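Endonuclease V isoform X2 (Ciona intestinalis, PDB 6OZI) is an inosine-specific, metal-ion-dependent nuclease that hydrolyses nucleic acid strands and, as a eukaryotic member of its family, probably acts mainly on RNA. Local coordinates at residues S14-L19 / H122-G127; N137-G142 / G205-L210; G39-S44 / F88-P93. The protein carries 1 engineered substitution. All coordinates share one frame; numbering follows the deposited sequence. Where two conformers were deposited one is given.

Contact 1: residues S14-L19 / H122-G127. With nucleotides of chain C.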
loop_
_atom_site.group_PDB
_atom_site.type_symbol
_atom_site.label_atom_id
_atom_site.label_comp_id
_atom_site.label_asym_id
_atom_site.label_seq_id
_atom_site.Cartn_x
_atom_site.Cartn_y
_atom_site.Cartn_z
ATOM N N SER A 14 0.237 8.760 36.643
ATOM C CA SER A 14 0.508 8.174 37.951
ATOM C C SER A 14 0.898 6.703 37.833
ATOM O O SER A 14 1.905 6.264 38.411
ATOM C CB SER A 14 -0.707 8.351 38.858
ATOM O OG SER A 14 -0.572 7.556 40.016
ATOM N N LYS A 15 0.108 5.918 37.088
ATOM C CA LYS A 15 0.440 4.508 36.896
ATOM C C LYS A 15 1.830 4.350 36.294
ATOM O O LYS A 15 2.608 3.478 36.707
ATOM C CB LYS A 15 -0.591 3.832 35.993
ATOM C CG LYS A 15 -1.979 3.657 36.590
ATOM C CD LYS A 15 -3.026 3.762 35.473
ATOM C CE LYS A 15 -4.295 2.969 35.753
ATOM N NZ LYS A 15 -5.256 3.110 34.616
ATOM N N GLN A 16 2.163 5.195 35.318
ATOM C CA GLN A 16 3.485 5.115 34.710
ATOM C C GLN A 16 4.578 5.420 35.730
ATOM O O GLN A 16 5.598 4.721 35.787
ATOM C CB GLN A 16 3.556 6.066 33.518
ATOM C CG GLN A 16 2.753 5.582 32.326
ATOM C CD GLN A 16 2.765 6.543 31.154
ATOM O OE1 GLN A 16 3.111 7.716 31.299
ATOM N NE2 GLN A 16 2.367 6.052 29.982
ATOM N N GLU A 17 4.356 6.421 36.586
ATOM C CA GLU A 17 5.358 6.749 37.597
ATOM C C GLU A 17 5.567 5.596 38.569
ATOM O O GLU A 17 6.696 5.345 39.003
ATOM C CB GLU A 17 4.971 8.020 38.357
ATOM C CG GLU A 17 5.080 9.308 37.553
ATOM C CD GLU A 17 6.524 9.703 37.235
ATOM O OE1 GLU A 17 7.467 9.100 37.796
ATOM O OE2 GLU A 17 6.709 10.635 36.426
ATOM N N GLU A 18 4.501 4.880 38.931
ATOM C CA GLU A 18 4.729 3.768 39.850
ATOM C C GLU A 18 5.343 2.550 39.156
ATOM O O GLU A 18 6.052 1.772 39.807
ATOM C CB GLU A 18 3.441 3.406 40.600
ATOM C CG GLU A 18 2.371 2.663 39.844
ATOM C CD GLU A 18 1.214 2.290 40.770
ATOM O OE1 GLU A 18 1.269 2.675 41.963
ATOM O OE2 GLU A 18 0.262 1.614 40.320
ATOM N N LEU A 19 5.094 2.362 37.853
ATOM C CA LEU A 19 5.660 1.212 37.147
ATOM C C LEU A 19 7.120 1.398 36.747
ATOM O O LEU A 19 7.856 0.408 36.659
ATOM C CB LEU A 19 4.860 0.904 35.878
ATOM C CG LEU A 19 3.628 0.018 35.940
ATOM C CD1 LEU A 19 3.064 -0.160 34.540
ATOM C CD2 LEU A 19 4.004 -1.331 36.531
ATOM N N HIS A 122 11.159 7.068 26.526
ATOM C CA HIS A 122 9.833 7.566 26.863
ATOM C C HIS A 122 9.978 8.668 27.901
ATOM O O HIS A 122 10.907 8.645 28.713
ATOM C CB HIS A 122 8.970 6.417 27.387
ATOM C CG HIS A 122 7.565 6.797 27.728
ATOM N ND1 HIS A 122 7.194 7.223 28.986
ATOM C CD2 HIS A 122 6.426 6.748 26.998
ATOM C CE1 HIS A 122 5.893 7.456 29.004
ATOM N NE2 HIS A 122 5.403 7.174 27.811
ATOM N N ILE A 123 9.051 9.634 27.867
ATOM C CA ILE A 123 9.150 10.805 28.741
ATOM C C ILE A 123 9.238 10.400 30.210
ATOM O O ILE A 123 9.992 10.999 30.990
ATOM C CB ILE A 123 7.978 11.772 28.491
ATOM C CG1 ILE A 123 8.086 12.961 29.453
ATOM C CG2 ILE A 123 6.634 11.048 28.602
ATOM C CD1 ILE A 123 7.114 14.081 29.169
ATOM N N ARG A 124 8.467 9.393 30.620
ATOM C CA ARG A 124 8.540 8.885 31.982
ATOM C C ARG A 124 9.191 7.503 32.039
ATOM O O ARG A 124 8.978 6.758 32.999
ATOM C CB ARG A 124 7.151 8.871 32.624
ATOM C CG ARG A 124 6.639 10.260 33.053
ATOM C CD ARG A 124 5.132 10.262 33.353
ATOM N NE ARG A 124 4.328 9.903 32.183
ATOM C CZ ARG A 124 3.897 10.762 31.260
ATOM N NH1 ARG A 124 4.188 12.056 31.349
ATOM N NH2 ARG A 124 3.176 10.322 30.237
ATOM N N ARG A 125 9.988 7.158 31.024
ATOM C CA ARG A 125 10.778 5.923 30.996
ATOM C C ARG A 125 9.904 4.680 31.141
ATOM O O ARG A 125 10.294 3.694 31.766
ATOM C CB ARG A 125 11.865 5.947 32.072
ATOM C CG ARG A 125 12.795 7.145 31.985
ATOM C CD ARG A 125 13.496 7.229 30.625
ATOM N NE ARG A 125 14.571 8.216 30.661
ATOM C CZ ARG A 125 14.433 9.490 30.301
ATOM N NH1 ARG A 125 13.263 9.941 29.853
ATOM N NH2 ARG A 125 15.470 10.315 30.389
ATOM N N CYS A 126 8.732 4.705 30.518
ATOM C CA CYS A 126 7.758 3.634 30.640
ATOM C C CYS A 126 6.915 3.558 29.366
ATOM O O CYS A 126 5.689 3.678 29.394
ATOM C CB CYS A 126 6.889 3.861 31.877
ATOM S SG CYS A 126 5.734 2.521 32.284
ATOM N N GLY A 127 7.569 3.364 28.220
ATOM C CA GLY A 127 6.845 3.189 26.978
ATOM C C GLY A 127 6.127 1.848 26.940
ATOM O O GLY A 127 6.328 0.974 27.787
ATOM P P DI C 5 4.622 10.011 17.501
ATOM O OP1 DI C 5 5.060 10.446 16.130
ATOM O OP2 DI C 5 3.120 9.919 17.612
ATOM O "O5'" DI C 5 5.368 8.607 17.936
ATOM C "C5'" DI C 5 6.644 8.294 17.435
ATOM C "C4'" DI C 5 6.936 6.822 17.674
ATOM O "O4'" DI C 5 6.966 6.577 19.275
ATOM C "C3'" DI C 5 6.002 6.039 17.167
ATOM O "O3'" DI C 5 6.588 4.785 16.590
ATOM C "C2'" DI C 5 5.083 5.640 18.348
ATOM C "C1'" DI C 5 6.017 5.719 19.572
ATOM N N9 DI C 5 5.230 6.174 20.729
ATOM C C8 DI C 5 4.454 7.222 21.047
ATOM N N7 DI C 5 4.002 7.008 22.302
ATOM C C5 DI C 5 4.490 5.857 22.734
ATOM C C6 DI C 5 4.326 5.107 24.055
ATOM O O6 DI C 5 3.654 5.541 24.926
ATOM N N1 DI C 5 4.981 3.859 24.236
ATOM C C2 DI C 5 5.788 3.308 23.188
ATOM N N3 DI C 5 5.935 4.022 21.933
ATOM C C4 DI C 5 5.254 5.327 21.747
HETATM O O HOH W 1 3.064 3.366 29.437
#
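Arg124 grips Gln16 side-on. Its NE (2.7 Å) and NH2 (2.8 Å) both donate to Gln16 OE1, which lies in the guanidinium plane. The two flat groups are nearly coplanar, 20° apart. Both N-H groups hold OE1, one end of the amide. The contact joins the end of helix 6-19 to a type I beta turn, His122 to Arg125, beside the inosine site of this RNase H-like nuclease. At the other end of the amide, Gln16 NE2 gives a hydrogen to a water at 2.8 Å, and that water donates to Cys126 O. Gln16 NE2 also bonds Ser84 O, which is shared with His122 NE2. The arginine chain bends at chi3 (-62°), which places NE beside Gln16 OE1. Glu17 reaches the aliphatic part of the same chain, with OE2 3.4 Å from Arg124 CG. The His122 ring is sandwiched: Ile123 CG2 covers one face toward the rim, and Cys126 O stands 3.7 Å above the centre of the other. The nucleotide is close by. His122 CD2 is 3.7 Å from O6 of DI5 of chain C, and Gly127 CA is 3.4 Å from N1 of the same base.

Contact 2: residues N137-G142 / G205-L210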
loop_
_atom_site.group_PDB
_atom_site.type_symbol
_atom_site.label_atom_id
_atom_site.label_comp_id
_atom_site.label_asym_id
_atom_site.label_seq_id
_atom_site.Cartn_x
_atom_site.Cartn_y
_atom_site.Cartn_z
ATOM N N ASN A 137 5.155 -9.911 32.874
ATOM C CA ASN A 137 6.384 -10.624 33.238
ATOM C C ASN A 137 7.003 -11.296 32.012
ATOM O O ASN A 137 7.361 -12.477 32.029
ATOM C CB ASN A 137 6.144 -11.644 34.355
ATOM C CG ASN A 137 7.445 -12.263 34.871
ATOM O OD1 ASN A 137 8.504 -11.626 34.845
ATOM N ND2 ASN A 137 7.378 -13.518 35.297
ATOM N N THR A 138 7.120 -10.536 30.927
ATOM C CA THR A 138 7.691 -11.060 29.696
ATOM C C THR A 138 8.778 -10.124 29.195
ATOM O O THR A 138 8.733 -8.907 29.408
ATOM C CB THR A 138 6.633 -11.276 28.580
ATOM O OG1 THR A 138 6.047 -10.027 28.200
ATOM C CG2 THR A 138 5.542 -12.234 29.038
ATOM N N ARG A 139 9.776 -10.723 28.547
ATOM C CA ARG A 139 10.897 -9.984 27.990
ATOM C C ARG A 139 10.476 -9.305 26.692
ATOM O O ARG A 139 9.930 -9.954 25.792
ATOM C CB ARG A 139 12.072 -10.933 27.755
ATOM C CG ARG A 139 13.362 -10.272 27.325
ATOM C CD ARG A 139 14.516 -11.276 27.403
ATOM N NE ARG A 139 14.784 -11.711 28.775
ATOM C CZ ARG A 139 14.404 -12.878 29.294
ATOM N NH1 ARG A 139 13.728 -13.754 28.557
ATOM N NH2 ARG A 139 14.699 -13.170 30.556
ATOM N N THR A 140 10.714 -7.992 26.601
ATOM C CA THR A 140 10.265 -7.208 25.459
ATOM C C THR A 140 11.338 -6.239 24.983
ATOM O O THR A 140 12.146 -5.732 25.765
ATOM C CB THR A 140 9.014 -6.400 25.788
ATOM O OG1 THR A 140 9.319 -5.496 26.856
ATOM C CG2 THR A 140 7.880 -7.316 26.198
ATOM N N ILE A 141 11.284 -5.943 23.689
ATOM C CA ILE A 141 12.137 -4.961 23.035
ATOM C C ILE A 141 11.236 -3.958 22.329
ATOM O O ILE A 141 10.230 -4.338 21.717
ATOM C CB ILE A 141 13.096 -5.643 22.038
ATOM C CG1 ILE A 141 14.042 -6.577 22.790
ATOM C CG2 ILE A 141 13.857 -4.610 21.229
ATOM C CD1 ILE A 141 14.755 -7.550 21.910
ATOM N N GLY A 142 11.581 -2.676 22.426
ATOM C CA GLY A 142 10.850 -1.634 21.733
ATOM C C GLY A 142 11.504 -1.316 20.398
ATOM O O GLY A 142 12.707 -1.054 20.333
ATOM N N GLY A 205 13.057 -2.994 26.333
ATOM C CA GLY A 205 11.706 -3.122 26.835
ATOM C C GLY A 205 11.688 -3.504 28.300
ATOM O O GLY A 205 11.454 -2.669 29.178
ATOM N N HIS A 206 11.943 -4.778 28.571
ATOM C CA HIS A 206 11.938 -5.292 29.928
ATOM C C HIS A 206 12.695 -6.608 29.931
ATOM O O HIS A 206 12.501 -7.431 29.031
ATOM C CB HIS A 206 10.501 -5.477 30.426
ATOM C CG HIS A 206 10.404 -6.022 31.813
ATOM N ND1 HIS A 206 11.170 -5.549 32.854
ATOM C CD2 HIS A 206 9.621 -6.996 32.332
ATOM C CE1 HIS A 206 10.868 -6.214 33.954
ATOM N NE2 HIS A 206 9.932 -7.100 33.663
ATOM N N LYS A 207 13.550 -6.797 30.946
ATOM C CA LYS A 207 14.349 -8.019 31.113
ATOM C C LYS A 207 15.372 -8.211 29.984
ATOM O O LYS A 207 15.700 -9.340 29.614
ATOM C CB LYS A 207 13.437 -9.250 31.233
ATOM C CG LYS A 207 12.465 -9.175 32.407
ATOM C CD LYS A 207 11.574 -10.415 32.554
ATOM C CE LYS A 207 12.288 -11.652 32.999
ATOM N NZ LYS A 207 11.279 -12.708 33.339
ATOM N N CYS A 208 15.931 -7.111 29.475
ATOM C CA CYS A 208 16.862 -7.173 28.355
ATOM C C CYS A 208 17.629 -5.858 28.263
ATOM O O CYS A 208 17.029 -4.783 28.344
ATOM C CB CYS A 208 16.109 -7.449 27.050
ATOM S SG CYS A 208 17.147 -7.793 25.633
ATOM N N SER A 209 18.947 -5.943 28.094
ATOM C CA SER A 209 19.736 -4.728 27.930
ATOM C C SER A 209 19.527 -4.155 26.526
ATOM O O SER A 209 19.152 -4.864 25.585
ATOM C CB SER A 209 21.224 -4.995 28.167
ATOM O OG SER A 209 21.791 -5.722 27.091
ATOM N N LEU A 210 19.792 -2.852 26.393
ATOM C CA LEU A 210 19.686 -2.211 25.086
ATOM C C LEU A 210 20.586 -2.895 24.065
ATOM O O LEU A 210 20.219 -3.041 22.892
ATOM C CB LEU A 210 20.033 -0.726 25.212
ATOM C CG LEU A 210 20.157 0.090 23.915
ATOM C CD1 LEU A 210 18.909 -0.026 23.042
ATOM C CD2 LEU A 210 20.447 1.541 24.236
HETATM O O HOH W 2 9.006 -9.078 35.407
HETATM O O HOH W 3 16.429 -11.644 32.032
#
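Thr140 and His206 form an antiparallel, hydrogen-bonded pair, and Gly205 also faces Thr140. This is a classic beta bulge at the end of strand 200-206. Thr140 N donates to His206 O at 3.1 Å. His206 N bonds Thr140 O in return, although the place of that oxygen is less sure. A CA-H...O contact from Arg139 CA also reaches His206 O. Beyond the pair the chain turns at Lys207, whose phi is positive (65°).

Among the side chains, Arg139 bends at chi3 and brings NE to Lys207 O at 2.7 Å. That oxygen is in the guanidinium plane, but NE sits 27° off the carbonyl plane. Arg139 NH2 also donates to a water at 2.7 Å. The Lys207 chain crosses Arg139 at about a right angle, and Lys207 CG lies 3.5 Å above the centre of the His206 ring. Lys207 NZ ends in a weak bond of 3.3 Å to Asn137 OD1. Arg139 NH2 is 4.4 Å from Lys207 NZ, a like-charge pair that may cost some energy. A water links Asn137 OD1 to His206 NE2, 2.8 Å from the latter, at the ring edge. His206 ND1 is hydrogen-bonded to Ile24 N.

Asn137 closes helix 128-136 with a Schellman motif, so the contact lies where that helix passes into strand 140-144. Thr140 OG1 bonds Ala129 O of the same helix. Ile141 packs on Ala213, Ile216 and Val217 of helix 210-219. In the sheet, strand 140-144 lies between strands 200-206 and 112-116. Ile141, and Arg139 just before the strand, bond through the backbone to Phe113.

Contact 3: residues G39-S44 / F88-P93. With nucleotides of chain C.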
loop_
_atom_site.group_PDB
_atom_site.type_symbol
_atom_site.label_atom_id
_atom_site.label_comp_id
_atom_site.label_asym_id
_atom_site.label_seq_id
_atom_site.Cartn_x
_atom_site.Cartn_y
_atom_site.Cartn_z
ATOM N N GLY A 39 8.618 -13.359 19.521
ATOM C CA GLY A 39 7.219 -13.033 19.351
ATOM C C GLY A 39 7.009 -11.656 18.746
ATOM O O GLY A 39 7.868 -10.770 18.832
ATOM N N GLY A 40 5.856 -11.503 18.093
ATOM C CA GLY A 40 5.397 -10.208 17.653
ATOM C C GLY A 40 3.956 -10.007 18.080
ATOM O O GLY A 40 3.230 -10.959 18.373
ATOM N N PHE A 41 3.553 -8.742 18.128
ATOM C CA PHE A 41 2.188 -8.398 18.491
ATOM C C PHE A 41 1.864 -7.044 17.889
ATOM O O PHE A 41 2.701 -6.140 17.912
ATOM C CB PHE A 41 1.989 -8.352 20.007
ATOM C CG PHE A 41 0.736 -7.641 20.427
ATOM C CD1 PHE A 41 -0.471 -8.314 20.487
ATOM C CD2 PHE A 41 0.762 -6.294 20.755
ATOM C CE1 PHE A 41 -1.628 -7.659 20.876
ATOM C CE2 PHE A 41 -0.395 -5.631 21.142
ATOM C CZ PHE A 41 -1.589 -6.317 21.204
ATOM N N ASP A 42 0.650 -6.902 17.367
ATOM C CA ASP A 42 0.245 -5.619 16.816
ATOM C C ASP A 42 -1.273 -5.517 16.836
ATOM O O ASP A 42 -1.983 -6.494 17.090
ATOM C CB ASP A 42 0.788 -5.431 15.402
ATOM C CG ASP A 42 0.980 -3.983 15.048
ATOM O OD1 ASP A 42 0.744 -3.108 15.915
ATOM O OD2 ASP A 42 1.381 -3.721 13.897
ATOM N N VAL A 43 -1.759 -4.304 16.568
ATOM C CA VAL A 43 -3.185 -4.001 16.516
ATOM C C VAL A 43 -3.470 -3.193 15.261
ATOM O O VAL A 43 -2.794 -2.194 14.990
ATOM C CB VAL A 43 -3.658 -3.226 17.763
ATOM C CG1 VAL A 43 -5.116 -2.896 17.645
ATOM C CG2 VAL A 43 -3.429 -4.056 19.025
ATOM N N SER A 44 -4.462 -3.633 14.497
ATOM C CA SER A 44 -5.031 -2.897 13.384
ATOM C C SER A 44 -6.388 -2.350 13.813
ATOM O O SER A 44 -7.091 -2.968 14.614
ATOM C CB SER A 44 -5.177 -3.809 12.166
ATOM O OG SER A 44 -5.736 -3.127 11.059
ATOM N N PHE A 88 -1.808 1.940 27.378
ATOM C CA PHE A 88 -3.184 1.780 27.828
ATOM C C PHE A 88 -4.108 1.416 26.679
ATOM O O PHE A 88 -5.179 0.848 26.912
ATOM C CB PHE A 88 -3.630 3.056 28.545
ATOM C CG PHE A 88 -2.721 3.435 29.687
ATOM C CD1 PHE A 88 -2.848 2.815 30.921
ATOM C CD2 PHE A 88 -1.717 4.375 29.518
ATOM C CE1 PHE A 88 -2.010 3.140 31.970
ATOM C CE2 PHE A 88 -0.869 4.702 30.566
ATOM C CZ PHE A 88 -1.020 4.085 31.791
ATOM N N ARG A 89 -3.667 1.659 25.443
ATOM C CA ARG A 89 -4.403 1.266 24.252
ATOM C C ARG A 89 -4.215 -0.207 23.910
ATOM O O ARG A 89 -5.115 -0.817 23.321
ATOM C CB ARG A 89 -3.966 2.132 23.069
ATOM C CG ARG A 89 -4.596 1.790 21.734
ATOM C CD ARG A 89 -4.479 2.976 20.807
ATOM N NE ARG A 89 -4.710 2.649 19.408
ATOM C CZ ARG A 89 -5.884 2.763 18.801
ATOM N NH1 ARG A 89 -6.947 3.173 19.487
ATOM N NH2 ARG A 89 -5.997 2.456 17.512
ATOM N N GLU A 90 -3.067 -0.806 24.220
ATOM C CA GLU A 90 -2.882 -2.183 23.766
ATOM C C GLU A 90 -2.554 -3.198 24.868
ATOM O O GLU A 90 -2.276 -4.361 24.547
ATOM C CB GLU A 90 -1.823 -2.226 22.655
ATOM C CG GLU A 90 -0.509 -1.587 23.000
ATOM C CD GLU A 90 0.454 -1.510 21.812
ATOM O OE1 GLU A 90 0.006 -1.462 20.639
ATOM O OE2 GLU A 90 1.676 -1.494 22.064
ATOM N N ILE A 91 -2.639 -2.827 26.150
ATOM C CA ILE A 91 -2.272 -3.765 27.213
ATOM C C ILE A 91 -3.242 -4.945 27.255
ATOM O O ILE A 91 -2.824 -6.105 27.337
ATOM C CB ILE A 91 -2.183 -3.047 28.576
ATOM C CG1 ILE A 91 -1.870 -4.047 29.697
ATOM C CG2 ILE A 91 -3.481 -2.324 28.921
ATOM C CD1 ILE A 91 -0.513 -4.697 29.591
ATOM N N GLU A 92 -4.552 -4.673 27.188
ATOM C CA GLU A 92 -5.523 -5.765 27.276
ATOM C C GLU A 92 -5.468 -6.696 26.068
ATOM O O GLU A 92 -5.414 -7.927 26.265
ATOM C CB GLU A 92 -6.929 -5.198 27.492
ATOM C CG GLU A 92 -8.030 -6.257 27.511
ATOM C CD GLU A 92 -7.992 -7.157 28.746
ATOM O OE1 GLU A 92 -7.176 -6.897 29.664
ATOM O OE2 GLU A 92 -8.786 -8.128 28.800
ATOM N N PRO A 93 -5.468 -6.208 24.817
ATOM C CA PRO A 93 -5.323 -7.139 23.686
ATOM C C PRO A 93 -4.061 -7.979 23.775
ATOM O O PRO A 93 -4.077 -9.161 23.405
ATOM C CB PRO A 93 -5.292 -6.210 22.464
ATOM C CG PRO A 93 -5.903 -4.946 22.916
ATOM C CD PRO A 93 -5.583 -4.809 24.361
ATOM P P DT C 7 2.165 0.090 13.845
ATOM O OP1 DT C 7 2.317 -1.372 13.733
ATOM O OP2 DT C 7 3.092 0.970 13.099
ATOM O "O5'" DT C 7 0.672 0.514 13.456
ATOM C "C5'" DT C 7 -0.451 -0.202 13.961
ATOM C "C4'" DT C 7 -1.735 0.419 13.445
ATOM O "O4'" DT C 7 -1.677 1.861 13.653
ATOM C "C3'" DT C 7 -1.980 0.214 11.943
ATOM O "O3'" DT C 7 -3.353 0.050 11.687
ATOM C "C2'" DT C 7 -1.463 1.508 11.339
ATOM C "C1'" DT C 7 -1.846 2.519 12.416
ATOM N N1 DT C 7 -1.000 3.741 12.364
ATOM C C2 DT C 7 -1.594 4.944 12.061
ATOM O O2 DT C 7 -2.791 5.067 11.886
ATOM N N3 DT C 7 -0.736 6.009 11.997
ATOM C C4 DT C 7 0.638 5.989 12.177
ATOM O O4 DT C 7 1.326 7.002 12.089
ATOM C C5 DT C 7 1.206 4.691 12.474
ATOM C C7 DT C 7 2.687 4.550 12.693
ATOM C C6 DT C 7 0.369 3.636 12.542
ATOM P P DA C 8 -3.887 -0.142 10.179
ATOM O OP1 DA C 8 -5.125 -0.940 10.268
ATOM O OP2 DA C 8 -2.778 -0.614 9.320
ATOM O "O5'" DA C 8 -4.293 1.338 9.722
ATOM C "C5'" DA C 8 -5.348 2.025 10.402
ATOM C "C4'" DA C 8 -6.024 3.052 9.501
ATOM O "O4'" DA C 8 -5.230 4.256 9.437
ATOM C "C3'" DA C 8 -6.241 2.630 8.056
ATOM O "O3'" DA C 8 -7.390 3.277 7.563
ATOM C "C2'" DA C 8 -4.976 3.129 7.360
ATOM C "C1'" DA C 8 -4.637 4.386 8.158
ATOM N N9 DA C 8 -3.207 4.596 8.360
ATOM C C8 DA C 8 -2.277 3.670 8.731
ATOM N N7 DA C 8 -1.066 4.162 8.862
ATOM C C5 DA C 8 -1.218 5.506 8.561
ATOM C C6 DA C 8 -0.306 6.587 8.507
ATOM N N6 DA C 8 1.004 6.475 8.772
ATOM N N1 DA C 8 -0.800 7.797 8.176
ATOM C C2 DA C 8 -2.105 7.909 7.911
ATOM N N3 DA C 8 -3.047 6.973 7.916
ATOM C C4 DA C 8 -2.534 5.785 8.254
#
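Phe41 packs on Glu90 and Pro93, joining strand 37-45 of the RNase H-like sheet to helix 86-104 on one face. The short strand and helix axes come within 9.4 Å, at 117° between their directions. From CB, directed at the helix, the phenylalanine sets CG anti to its backbone N (chi1 164°). The ring then reaches the helix with its outer atoms. CE2 of Phe41 lies 4.0 Å from Glu90 CB. CZ of Phe41 is 3.9 Å from Pro93 CB. Both of these CB atoms sit in the ring plane, at its edge. CE1 of Phe41 meets the backbone of Pro93, 3.8 Å from its C. The outer ring atoms thus meet Glu90 and Pro93, and Phe94 adds an edge-to-face ring contact.

Val43, two residues on, points the same way. Its CG2 is 4.4 Å from Glu90 CB and also approaches Pro93 CB, which completes a small apolar patch. No hydrogen bond crosses between strand and helix. The helix is kinked here: the backbone N atoms of Glu92 and Pro93 have no bond to the preceding turn. The Glu90 side chain also packs on Ala128 and Leu132 of helix 128-136.

The CB atoms of the alternate strand residues, Asp42 and Ser44, are directed away from helix 86-104. Asp42 packs on Ala232 and Ser44 on Ser236 of helix 227-243, and both lie by the DNA. Asp42 OD2 bonds Asn233, which is probably the engineered asparagine. An aspartate on the first strand, close to a phosphate, is as in the active sites of RNase H-like nucleases. Asp42 OD2 is 2.5 Å from OP1 of DT7 of chain C.

Overall arrangement
From the N terminus, helix 6-19 opens contact 1, which closes only at 122-127. Contact 3 is nested inside that loop: strand 37-45 leads through two more strands to helix 86-104, which returns to cover it. The two contacts touch where Phe88 of helix 86-104 packs against Lys15 and Gln16. After contact 1 closes, the chain runs through helix 128-136 and opens contact 2 at 137-142. Contact 2 closes at 205-210, in series with the others. Contacts 2 and 3 reach the same mixed sheet, with strand 112-116 between strands 37-45 and 140-144. Contact 1 ties the N-terminal helix to the loop that lies beside the inosine base, with its centre about 15 Å from that of contact 2.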